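Local coordinates for protein pyruvate kinase (Pyrobaculum aerophilum, PDB 3QTG) that catalyses the last step of glycolysis, the transfer of phosphate from phosphoenolpyruvate to ADP that yields pyruvate and ATP, as a homotetramer that needs a divalent metal cation, at residues A[39-43]-A[67-73]; A[88-92]-A[107-111]; A[270-275]-A[311-316]; A[442-446]-A[457-461]. All blocks are in the same frame, centred on the assembly; numbering follows the deposited sequence.

Contact 1 of 4, residues A[39-43]-A[67-73]; sequences LDLVD and YEKAKNR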
loop_
_atom_site.group_PDB
_atom_site.type_symbol
_atom_site.label_atom_id
_atom_site.label_comp_id
_atom_site.label_asym_id
_atom_site.label_seq_id
_atom_site.Cartn_x
_atom_site.Cartn_y
_atom_site.Cartn_z
ATOM N N LEU A 39 42.275 -12.210 -12.544
ATOM C CA LEU A 39 41.586 -12.819 -11.413
ATOM C C LEU A 39 41.161 -11.799 -10.367
ATOM O O LEU A 39 40.223 -12.045 -9.602
ATOM C CB LEU A 39 42.440 -13.934 -10.794
ATOM C CG LEU A 39 42.661 -15.137 -11.723
ATOM C CD1 LEU A 39 43.603 -16.155 -11.123
ATOM C CD2 LEU A 39 41.335 -15.803 -12.106
ATOM N N ASP A 40 41.867 -10.667 -10.328
ATOM C CA ASP A 40 41.492 -9.520 -9.497
ATOM C C ASP A 40 40.130 -8.959 -9.898
ATOM O O ASP A 40 39.498 -8.232 -9.137
ATOM C CB ASP A 40 42.523 -8.398 -9.633
ATOM C CG ASP A 40 43.761 -8.600 -8.750
ATOM O OD1 ASP A 40 43.845 -9.583 -7.959
ATOM O OD2 ASP A 40 44.667 -7.743 -8.861
ATOM N N LEU A 41 39.701 -9.287 -11.105
ATOM C CA LEU A 41 38.485 -8.730 -11.661
ATOM C C LEU A 41 37.339 -9.735 -11.718
ATOM O O LEU A 41 36.285 -9.433 -12.287
ATOM C CB LEU A 41 38.752 -8.118 -13.053
ATOM C CG LEU A 41 39.475 -6.764 -13.035
ATOM C CD1 LEU A 41 40.113 -6.434 -14.394
ATOM C CD2 LEU A 41 38.546 -5.634 -12.589
ATOM N N VAL A 42 37.550 -10.923 -11.151
ATOM C CA VAL A 42 36.505 -11.957 -11.119
ATOM C C VAL A 42 36.180 -12.388 -9.690
ATOM O O VAL A 42 36.980 -12.184 -8.763
ATOM C CB VAL A 42 36.812 -13.194 -12.052
ATOM C CG1 VAL A 42 37.300 -12.729 -13.401
ATOM C CG2 VAL A 42 37.845 -14.174 -11.416
ATOM N N ASP A 43 34.982 -12.946 -9.519
ATOM C CA ASP A 43 34.548 -13.483 -8.234
ATOM C C ASP A 43 34.483 -14.994 -8.285
ATOM O O ASP A 43 34.340 -15.655 -7.256
ATOM C CB ASP A 43 33.188 -12.898 -7.828
ATOM C CG ASP A 43 33.200 -11.375 -7.785
ATOM O OD1 ASP A 43 33.835 -10.782 -6.885
ATOM O OD2 ASP A 43 32.582 -10.753 -8.659
ATOM N N TYR A 67 46.320 -18.263 -6.521
ATOM C CA TYR A 67 45.981 -16.838 -6.508
ATOM C C TYR A 67 45.176 -16.491 -5.260
ATOM O O TYR A 67 45.442 -15.487 -4.593
ATOM C CB TYR A 67 45.178 -16.474 -7.763
ATOM C CG TYR A 67 44.459 -15.148 -7.615
ATOM C CD1 TYR A 67 45.095 -13.954 -7.955
ATOM C CD2 TYR A 67 43.159 -15.087 -7.102
ATOM C CE1 TYR A 67 44.449 -12.743 -7.806
ATOM C CE2 TYR A 67 42.508 -13.880 -6.938
ATOM C CZ TYR A 67 43.154 -12.717 -7.292
ATOM O OH TYR A 67 42.540 -11.517 -7.121
ATOM N N GLU A 68 44.181 -17.332 -4.972
ATOM C CA GLU A 68 43.317 -17.183 -3.813
ATOM C C GLU A 68 44.118 -17.095 -2.510
ATOM O O GLU A 68 43.818 -16.258 -1.655
ATOM C CB GLU A 68 42.313 -18.337 -3.767
ATOM C CG GLU A 68 41.812 -18.711 -2.371
ATOM C CD GLU A 68 40.577 -19.593 -2.421
ATOM O OE1 GLU A 68 40.035 -19.804 -3.543
ATOM O OE2 GLU A 68 40.151 -20.077 -1.347
ATOM N N LYS A 69 45.139 -17.950 -2.386
ATOM C CA LYS A 69 46.024 -17.974 -1.215
ATOM C C LYS A 69 46.844 -16.687 -1.118
ATOM O O LYS A 69 46.858 -16.032 -0.077
ATOM C CB LYS A 69 46.950 -19.198 -1.261
ATOM C CG LYS A 69 47.573 -19.580 0.088
ATOM C CD LYS A 69 48.486 -20.806 -0.059
ATOM C CE LYS A 69 49.145 -21.192 1.280
ATOM N NZ LYS A 69 50.099 -22.355 1.130
ATOM N N ALA A 70 47.518 -16.333 -2.209
ATOM C CA ALA A 70 48.327 -15.116 -2.279
ATOM C C ALA A 70 47.537 -13.841 -1.958
ATOM O O ALA A 70 48.006 -12.996 -1.186
ATOM C CB ALA A 70 48.986 -15.000 -3.650
ATOM N N LYS A 71 46.344 -13.701 -2.545
ATOM C CA LYS A 71 45.592 -12.441 -2.436
ATOM C C LYS A 71 44.519 -12.467 -1.351
ATOM O O LYS A 71 43.808 -11.470 -1.133
ATOM C CB LYS A 71 44.985 -12.031 -3.790
ATOM C CG LYS A 71 45.992 -11.870 -4.930
ATOM C CD LYS A 71 47.002 -10.760 -4.666
ATOM C CE LYS A 71 47.404 -10.082 -5.960
ATOM N NZ LYS A 71 48.792 -9.532 -5.902
ATOM N N ASN A 72 44.414 -13.606 -0.667
ATOM C CA ASN A 72 43.377 -13.812 0.349
ATOM C C ASN A 72 41.965 -13.519 -0.195
ATOM O O ASN A 72 41.158 -12.834 0.449
ATOM C CB ASN A 72 43.687 -12.965 1.576
ATOM C CG ASN A 72 43.147 -13.565 2.848
ATOM O OD1 ASN A 72 43.427 -14.724 3.179
ATOM N ND2 ASN A 72 42.389 -12.773 3.589
ATOM N N ARG A 73 41.688 -14.030 -1.395
ATOM C CA ARG A 73 40.402 -13.806 -2.072
ATOM C C ARG A 73 39.754 -15.105 -2.453
ATOM O O ARG A 73 40.145 -15.707 -3.452
ATOM C CB ARG A 73 40.568 -12.967 -3.335
ATOM C CG ARG A 73 40.740 -11.506 -3.073
ATOM C CD ARG A 73 40.640 -10.703 -4.347
ATOM N NE ARG A 73 39.263 -10.617 -4.802
ATOM C CZ ARG A 73 38.831 -11.017 -6.000
ATOM N NH1 ARG A 73 39.668 -11.549 -6.902
ATOM N NH2 ARG A 73 37.546 -10.884 -6.293
#

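Contact 2 of 4, residues A[88-92]-A[107-111]; sequences VGSTS and SDKSD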
loop_
_atom_site.group_PDB
_atom_site.type_symbol
_atom_site.label_atom_id
_atom_site.label_comp_id
_atom_site.label_asym_id
_atom_site.label_seq_id
_atom_site.Cartn_x
_atom_site.Cartn_y
_atom_site.Cartn_z
ATOM N N VAL A 88 25.859 -36.757 -35.397
ATOM C CA VAL A 88 25.918 -37.516 -36.629
ATOM C C VAL A 88 26.866 -38.705 -36.358
ATOM O O VAL A 88 27.897 -38.547 -35.686
ATOM C CB VAL A 88 26.434 -36.655 -37.803
ATOM C CG1 VAL A 88 26.576 -37.473 -39.075
ATOM C CG2 VAL A 88 25.531 -35.431 -38.035
ATOM N N GLY A 89 26.500 -39.879 -36.863
ATOM C CA GLY A 89 27.342 -41.068 -36.727
ATOM C C GLY A 89 28.446 -41.096 -37.769
ATOM O O GLY A 89 28.733 -40.092 -38.427
ATOM N N SER A 90 29.058 -42.258 -37.944
ATOM C CA SER A 90 30.198 -42.384 -38.831
ATOM C C SER A 90 29.799 -42.282 -40.320
ATOM O O SER A 90 28.894 -42.974 -40.806
ATOM C CB SER A 90 30.977 -43.679 -38.516
ATOM O OG SER A 90 31.791 -44.018 -39.624
ATOM N N THR A 91 30.489 -41.401 -41.035
ATOM C CA THR A 91 30.219 -41.116 -42.443
ATOM C C THR A 91 31.373 -40.254 -42.990
ATOM O O THR A 91 31.980 -39.475 -42.253
ATOM C CB THR A 91 28.799 -40.375 -42.653
ATOM O OG1 THR A 91 28.474 -40.281 -44.052
ATOM C CG2 THR A 91 28.778 -38.995 -42.068
ATOM N N SER A 92 31.664 -40.404 -44.275
ATOM C CA SER A 92 32.458 -39.420 -44.999
ATOM C C SER A 92 31.641 -38.119 -45.072
ATOM O O SER A 92 30.403 -38.161 -44.983
ATOM C CB SER A 92 32.743 -39.940 -46.401
ATOM O OG SER A 92 31.522 -40.300 -47.038
ATOM N N SER A 107 20.909 -44.962 -37.328
ATOM C CA SER A 107 22.119 -45.701 -37.688
ATOM C C SER A 107 23.339 -45.020 -37.099
ATOM O O SER A 107 23.380 -43.789 -37.001
ATOM C CB SER A 107 22.287 -45.729 -39.207
ATOM O OG SER A 107 23.547 -46.305 -39.568
ATOM N N ASP A 108 24.335 -45.810 -36.740
ATOM C CA ASP A 108 25.613 -45.293 -36.275
ATOM C C ASP A 108 26.647 -45.223 -37.416
ATOM O O ASP A 108 27.766 -44.764 -37.208
ATOM C CB ASP A 108 26.148 -46.123 -35.092
ATOM C CG ASP A 108 26.334 -47.586 -35.435
ATOM O OD1 ASP A 108 25.803 -48.039 -36.467
ATOM O OD2 ASP A 108 27.015 -48.294 -34.667
ATOM N N LYS A 109 26.260 -45.659 -38.613
ATOM C CA LYS A 109 27.163 -45.686 -39.766
ATOM C C LYS A 109 26.385 -45.780 -41.064
ATOM O O LYS A 109 25.589 -46.687 -41.239
ATOM C CB LYS A 109 28.209 -46.826 -39.676
ATOM C CG LYS A 109 29.074 -46.907 -40.930
ATOM C CD LYS A 109 30.535 -47.081 -40.618
ATOM C CE LYS A 109 31.363 -46.965 -41.909
ATOM N NZ LYS A 109 32.808 -46.990 -41.610
ATOM N N SER A 110 26.611 -44.824 -41.960
ATOM C CA SER A 110 25.951 -44.822 -43.259
ATOM C C SER A 110 26.844 -45.406 -44.354
ATOM O O SER A 110 28.033 -45.632 -44.142
ATOM C CB SER A 110 25.522 -43.400 -43.647
ATOM O OG SER A 110 26.577 -42.749 -44.322
ATOM N N ASP A 111 26.238 -45.658 -45.513
ATOM C CA ASP A 111 26.937 -46.115 -46.718
ATOM C C ASP A 111 27.212 -44.932 -47.642
ATOM O O ASP A 111 27.550 -45.112 -48.814
ATOM C CB ASP A 111 26.060 -47.127 -47.472
ATOM C CG ASP A 111 24.700 -46.535 -47.885
ATOM O OD1 ASP A 111 24.383 -45.382 -47.495
ATOM O OD2 ASP A 111 23.942 -47.221 -48.603
#

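Contact 3 of 4, residues A[270-275]-A[311-316]; sequences QRRIVH and TASMGV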
loop_
_atom_site.group_PDB
_atom_site.type_symbol
_atom_site.label_atom_id
_atom_site.label_comp_id
_atom_site.label_asym_id
_atom_site.label_seq_id
_atom_site.Cartn_x
_atom_site.Cartn_y
_atom_site.Cartn_z
ATOM N N GLN A 270 14.208 -14.744 -20.718
ATOM C CA GLN A 270 15.187 -14.334 -19.716
ATOM C C GLN A 270 14.504 -13.694 -18.506
ATOM O O GLN A 270 14.787 -14.040 -17.357
ATOM C CB GLN A 270 16.191 -13.343 -20.311
ATOM C CG GLN A 270 17.194 -12.821 -19.274
ATOM C CD GLN A 270 18.297 -11.957 -19.878
ATOM O OE1 GLN A 270 18.807 -12.240 -20.972
ATOM N NE2 GLN A 270 18.670 -10.900 -19.171
ATOM N N ARG A 271 13.606 -12.748 -18.767
ATOM C CA ARG A 271 12.907 -12.075 -17.682
ATOM C C ARG A 271 12.120 -13.078 -16.845
ATOM O O ARG A 271 12.183 -13.039 -15.623
ATOM C CB ARG A 271 11.999 -10.972 -18.240
ATOM C CG ARG A 271 11.379 -10.111 -17.206
ATOM C CD ARG A 271 10.313 -9.207 -17.825
ATOM N NE ARG A 271 10.894 -8.066 -18.519
ATOM C CZ ARG A 271 10.182 -7.045 -18.991
ATOM N NH1 ARG A 271 8.863 -7.030 -18.849
ATOM N NH2 ARG A 271 10.790 -6.034 -19.599
ATOM N N ARG A 272 11.401 -13.990 -17.496
ATOM C CA ARG A 272 10.617 -14.982 -16.765
ATOM C C ARG A 272 11.481 -15.940 -15.908
ATOM O O ARG A 272 11.103 -16.272 -14.781
ATOM C CB ARG A 272 9.641 -15.738 -17.691
ATOM C CG ARG A 272 9.063 -17.032 -17.077
ATOM C CD ARG A 272 7.698 -17.472 -17.706
ATOM N NE ARG A 272 7.858 -18.192 -18.980
ATOM C CZ ARG A 272 7.798 -17.629 -20.194
ATOM N NH1 ARG A 272 7.585 -16.319 -20.329
ATOM N NH2 ARG A 272 7.960 -18.381 -21.281
ATOM N N ILE A 273 12.635 -16.365 -16.423
ATOM C CA ILE A 273 13.549 -17.193 -15.621
ATOM C C ILE A 273 14.062 -16.453 -14.377
ATOM O O ILE A 273 14.109 -17.018 -13.267
ATOM C CB ILE A 273 14.758 -17.748 -16.431
ATOM C CG1 ILE A 273 14.291 -18.674 -17.578
ATOM C CG2 ILE A 273 15.692 -18.499 -15.478
ATOM C CD1 ILE A 273 15.248 -18.779 -18.778
ATOM N N VAL A 274 14.464 -15.194 -14.585
ATOM C CA VAL A 274 14.992 -14.329 -13.519
ATOM C C VAL A 274 13.916 -14.013 -12.458
ATOM O O VAL A 274 14.157 -14.209 -11.274
ATOM C CB VAL A 274 15.611 -13.022 -14.074
ATOM C CG1 VAL A 274 16.051 -12.088 -12.921
ATOM C CG2 VAL A 274 16.811 -13.334 -14.984
ATOM N N HIS A 275 12.737 -13.577 -12.889
ATOM C CA HIS A 275 11.599 -13.367 -11.983
ATOM C C HIS A 275 11.261 -14.624 -11.148
ATOM O O HIS A 275 11.106 -14.560 -9.941
ATOM C CB HIS A 275 10.390 -12.861 -12.778
ATOM C CG HIS A 275 10.502 -11.414 -13.179
ATOM N ND1 HIS A 275 11.694 -10.710 -13.122
ATOM C CD2 HIS A 275 9.573 -10.542 -13.650
ATOM C CE1 HIS A 275 11.489 -9.471 -13.538
ATOM N NE2 HIS A 275 10.211 -9.342 -13.865
ATOM N N THR A 311 20.572 -6.259 -17.840
ATOM C CA THR A 311 20.567 -7.595 -17.225
ATOM C C THR A 311 20.950 -7.529 -15.731
ATOM O O THR A 311 20.234 -8.087 -14.883
ATOM C CB THR A 311 21.478 -8.561 -18.027
ATOM O OG1 THR A 311 20.946 -8.688 -19.357
ATOM C CG2 THR A 311 21.553 -9.932 -17.390
ATOM N N ALA A 312 22.053 -6.835 -15.416
ATOM C CA ALA A 312 22.462 -6.628 -14.027
ATOM C C ALA A 312 21.419 -5.885 -13.163
ATOM O O ALA A 312 21.232 -6.245 -11.994
ATOM C CB ALA A 312 23.837 -5.937 -13.937
ATOM N N SER A 313 20.763 -4.868 -13.738
ATOM C CA SER A 313 19.684 -4.102 -13.073
ATOM C C SER A 313 18.521 -4.927 -12.575
ATOM O O SER A 313 17.873 -4.544 -11.606
ATOM C CB SER A 313 19.096 -3.050 -14.017
ATOM O OG SER A 313 19.999 -1.987 -14.155
ATOM N N MET A 314 18.233 -6.030 -13.271
ATOM C CA MET A 314 17.154 -6.943 -12.885
ATOM C C MET A 314 17.429 -7.563 -11.528
ATOM O O MET A 314 16.529 -8.098 -10.895
ATOM C CB MET A 314 17.024 -8.087 -13.885
ATOM C CG MET A 314 16.432 -7.757 -15.232
ATOM S SD MET A 314 16.140 -9.331 -16.110
ATOM C CE MET A 314 14.533 -9.727 -15.425
ATOM N N GLY A 315 18.688 -7.519 -11.102
ATOM C CA GLY A 315 19.075 -8.026 -9.788
ATOM C C GLY A 315 19.577 -9.465 -9.781
ATOM O O GLY A 315 19.480 -10.131 -8.762
ATOM N N VAL A 316 20.153 -9.929 -10.896
ATOM C CA VAL A 316 20.796 -11.253 -10.934
ATOM C C VAL A 316 21.993 -11.297 -9.978
ATOM O O VAL A 316 22.634 -10.257 -9.744
ATOM C CB VAL A 316 21.257 -11.642 -12.386
ATOM C CG1 VAL A 316 20.055 -11.706 -13.323
ATOM C CG2 VAL A 316 22.318 -10.650 -12.925
#

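Contact 4 of 4, residues A[442-446]-A[457-461]; sequences TPFVA and VKVKL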
loop_
_atom_site.group_PDB
_atom_site.type_symbol
_atom_site.label_atom_id
_atom_site.label_comp_id
_atom_site.label_asym_id
_atom_site.label_seq_id
_atom_site.Cartn_x
_atom_site.Cartn_y
_atom_site.Cartn_z
ATOM N N THR A 442 30.168 2.295 11.103
ATOM C CA THR A 442 28.847 2.685 11.553
ATOM C C THR A 442 28.127 3.434 10.440
ATOM O O THR A 442 28.746 4.256 9.767
ATOM C CB THR A 442 29.017 3.567 12.820
ATOM O OG1 THR A 442 29.391 2.734 13.927
ATOM C CG2 THR A 442 27.764 4.333 13.169
ATOM N N PRO A 443 26.814 3.168 10.247
ATOM C CA PRO A 443 25.988 2.183 10.949
ATOM C C PRO A 443 26.201 0.723 10.506
ATOM O O PRO A 443 26.549 0.452 9.342
ATOM C CB PRO A 443 24.547 2.642 10.637
ATOM C CG PRO A 443 24.661 3.983 9.969
ATOM C CD PRO A 443 26.002 3.944 9.291
ATOM N N PHE A 444 26.019 -0.210 11.442
ATOM C CA PHE A 444 25.984 -1.632 11.094
ATOM C C PHE A 444 24.838 -2.402 11.769
ATOM O O PHE A 444 24.332 -1.996 12.826
ATOM C CB PHE A 444 27.346 -2.319 11.289
ATOM C CG PHE A 444 27.746 -2.522 12.734
ATOM C CD1 PHE A 444 27.131 -3.499 13.519
ATOM C CD2 PHE A 444 28.776 -1.761 13.295
ATOM C CE1 PHE A 444 27.495 -3.693 14.848
ATOM C CE2 PHE A 444 29.160 -1.940 14.643
ATOM C CZ PHE A 444 28.516 -2.904 15.419
ATOM N N VAL A 445 24.434 -3.492 11.107
ATOM C CA VAL A 445 23.513 -4.495 11.610
ATOM C C VAL A 445 24.236 -5.835 11.477
ATOM O O VAL A 445 24.422 -6.339 10.355
ATOM C CB VAL A 445 22.198 -4.517 10.795
ATOM C CG1 VAL A 445 21.306 -5.701 11.198
ATOM C CG2 VAL A 445 21.432 -3.192 10.910
ATOM N N ALA A 446 24.658 -6.400 12.612
ATOM C CA ALA A 446 25.440 -7.629 12.642
ATOM C C ALA A 446 24.635 -8.780 13.246
ATOM O O ALA A 446 24.063 -8.622 14.305
ATOM C CB ALA A 446 26.735 -7.408 13.428
ATOM N N VAL A 457 21.401 -10.094 17.178
ATOM C CA VAL A 457 21.587 -8.916 16.325
ATOM C C VAL A 457 22.289 -7.878 17.189
ATOM O O VAL A 457 21.851 -7.630 18.318
ATOM C CB VAL A 457 20.221 -8.325 15.831
ATOM C CG1 VAL A 457 20.418 -7.270 14.745
ATOM C CG2 VAL A 457 19.258 -9.444 15.333
ATOM N N LYS A 458 23.378 -7.303 16.682
ATOM C CA LYS A 458 24.037 -6.132 17.295
ATOM C C LYS A 458 23.849 -4.972 16.326
ATOM O O LYS A 458 24.224 -5.068 15.170
ATOM C CB LYS A 458 25.543 -6.347 17.516
ATOM C CG LYS A 458 25.961 -7.516 18.401
ATOM C CD LYS A 458 25.469 -7.327 19.829
ATOM C CE LYS A 458 26.362 -8.092 20.810
ATOM N NZ LYS A 458 25.562 -8.657 21.924
ATOM N N VAL A 459 23.245 -3.888 16.780
ATOM C CA VAL A 459 22.952 -2.765 15.889
ATOM C C VAL A 459 23.700 -1.525 16.390
ATOM O O VAL A 459 23.540 -1.138 17.538
ATOM C CB VAL A 459 21.423 -2.465 15.785
ATOM C CG1 VAL A 459 21.168 -1.317 14.812
ATOM C CG2 VAL A 459 20.638 -3.706 15.364
ATOM N N LYS A 460 24.553 -0.940 15.550
ATOM C CA LYS A 460 25.083 0.379 15.854
ATOM C C LYS A 460 24.535 1.385 14.842
ATOM O O LYS A 460 24.761 1.254 13.634
ATOM C CB LYS A 460 26.609 0.410 15.917
ATOM C CG LYS A 460 27.082 1.658 16.658
ATOM C CD LYS A 460 28.455 1.524 17.265
ATOM C CE LYS A 460 28.700 2.707 18.200
ATOM N NZ LYS A 460 30.060 2.638 18.819
ATOM N N LEU A 461 23.785 2.355 15.350
ATOM C CA LEU A 461 23.047 3.289 14.510
ATOM C C LEU A 461 23.919 4.469 14.068
ATOM O O LEU A 461 25.085 4.624 14.485
ATOM C CB LEU A 461 21.781 3.790 15.231
ATOM C CG LEU A 461 20.773 2.781 15.803
ATOM C CD1 LEU A 461 19.838 3.416 16.798
ATOM C CD2 LEU A 461 19.961 2.143 14.707
ATOM O OXT LEU A 461 23.477 5.309 13.263
#

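Contact 1 of 4, residues A[39-43]-A[67-73]
Residues 39-43 leave the end of helix 32-39 through a type I beta turn from Leu-39 to Val-42, while 67-73 is the last part of helix 54-71 and its exit. Backbones stay well apart, with CA atoms 7.7 Å apart for Leu-39 and Tyr-67 and 8.5 Å for Asp-43 and Arg-73, so side chains must span the gap. Asn-72, with positive phi, is the first residue to leave helical angles, and the chain then turns so that Arg-73 points back at the turn. Its guanidinium donates to backbone carbonyls of the turn: Arg-73 NH1 donates to Leu-39 O at 2.8 Å and Arg-73 NH2 to Val-42 O at 2.8 Å, with a weak second bond from NH1 to Val-42 O at 3.3 Å. In the beta/alpha barrel, the turn leads from one helix into strand 44-48 and helix 54-71 follows that strand, so the contact joins neighbouring helices of the outer layer, 32-39 and 54-71, at their C-terminal ends. Tyr-67 adds a very short hydrogen bond from its OH to Asp-40 OD1, 2.5 Å, and accepts one from Arg-73 NH1 at 2.9 Å. Leu-39 CB sits 3.6 Å from the Tyr-67 ring centroid, 4° off the normal, a CH-pi contact. Asp-43 OD1 makes only a long salt bridge with Arg-73 NH2, 3.8 Å; the main partner of Asp-43 is Arg-19 on strand 18-22.

Contact 2 of 4, residues A[88-92]-A[107-111]
Gly-89 is the first residue of 88-92 to meet the other segment: its CA lies 3.8 Å from Asp-108 O, and the two CA atoms are 4.6 Å apart. A CB built there would come within 2.8 Å of that same carbonyl O of Asp-108, a clash, so the close approach depends on the missing side chain. Ser-90 follows and carries the backbone link. Its N donates to Asp-108 O at 2.9 Å with an angle of 157°, and its O accepts from Ser-110 N at 3.2 Å and 161°. These two bonds flank Lys-109 and make a single beta bridge between Ser-90 and Lys-109, CA to CA 4.6 Å. Lys-109 CA adds a CA-H...O contact to Ser-90 O at 3.4 Å, and Ser-90 OG lies 3.5 Å from Lys-109 CD. On the opposing loop, Ser-107 OG accepts from Lys-109 N at 2.9 Å, an ST turn that shapes the chain just before the bridge. At Thr-91, OG1 shares a 3.1 Å hydrogen bond with Ser-110 OG, and either hydroxyl could be the donor; separately, Ser-110 OG accepts from Gly-112 N. The pairing joins two loops at the surface of the domain carried on the barrel, near Arg-87 and Lys-165, which probably bind ATP. Strand 115-117 lies alongside: Gly-89 and Pro-116 share a backbone hydrogen bond, and Thr-91 and Ser-110 both pack on Pro-116.

Contact 3 of 4, residues A[270-275]-A[311-316]
Thr-311, in the last part of helix 302-313, opens the contact by accepting a hydrogen bond from Gln-270: Gln-270 NE2 to Thr-311 OG1 is 3.2 Å with an angle of 155°. Each group has a further partner, since Gln-270 OE1 binds Arg-254 and Thr-311 OG1 binds the carbonyl of Asp-307. Met-314 then contributes the largest single share of the buried surface, 100 Å² of 281 Å². Its side chain reaches across to helix 266-279, and Met-314 CE lodges against three residues there: 3.6 Å from both CA and CG of Arg-271, 3.7 Å from Val-274 CB and 3.6 Å from His-275 CE1. In the order of the TIM barrel, these two helices flank strand 284-287 in sequence and pack side by side outside it; Val-274 and Val-316 both touch that strand, on Ile-284 and Val-286 respectively. Gly-315 leaves helical geometry with phi 95°, where a side chain would collide with the O of Met-314, and this turn directs the chain toward strand 318-321. Val-316 closes the set, its CG1 4.0 Å from Val-274 CG2, where the CA atoms of the two residues come to 7.1 Å. Two residues of the contact also reach the second subunit: the guanidinium of Arg-271 hydrogen-bonds Ser-313 OG and Glu-346 O of that chain, and His-275 packs on its Gln-348.

Contact 4 of 4, residues A[442-446]-A[457-461]
Four backbone hydrogen bonds hold 442-446 to 457-461. Phe-444 N to Lys-460 O and Lys-460 N to Phe-444 O are both 2.9 Å; Ala-446 N to Lys-458 O is 2.9 Å and Lys-458 N to Ala-446 O is 2.8 Å. This is the antiparallel hairpin that ends the C-terminal alpha/beta domain, with short strand axes 4.7 Å apart at 172°. Phe-444 with Lys-460 and Ala-446 with Lys-458 are hydrogen-bonded pairs, and Val-445 with Val-459 between them is a non-hydrogen-bonded pair. CA-H...O contacts run from Val-459 CA to Phe-444 O at 3.4 Å and from Val-457 CA to Ala-446 O at 3.2 Å. On the Val-445 and Val-459 face, Val-445 CG1 meets Val-457 CG1 at 4.0 Å and Val-445 CG2 meets Val-459 CG1 at 4.3 Å, and helix 358-373 covers these valines through Leu-366, Phe-362 and Leu-373. Helix 428-439 packs on the other face, against Phe-444 and Ala-446. Strand 455-460 is the outermost of the sheet within its chain, yet residues 457-459 pair antiparallel with a strand of the third subunit, so the sheet runs on across that interface of the tetramer. A cis peptide bond precedes Pro-443, opposite the C-terminal Leu-461, whose O lies 3.0 Å from Thr-442 CG2. Over the Phe-444 ring lies Lys-460 CB in a CH-pi contact, 3.9 Å from its centroid and 21° off the normal.

Overall arrangement
The four contacts follow one another along the chain in series, none nesting in or crossing another. Contact 1 closes a loop of 23 residues around strand 44-48 and most of helix 54-71, early in the barrel. Contact 2 closes 14 residues containing strands 94-96 and 101-106, in the domain inserted in the barrel; its centre is 48 Å from that of contact 1. Back in the barrel, contact 3 ties helix 266-279 to the end of helix 302-313 across 35 residues. Contact 4 ties strand 444-448 to strand 455-460 in the C-terminal domain. Its centre is 68 Å from that of contact 2, on the opposite side of the chain's centre. Contacts 3 and 4 adjoin different subunits.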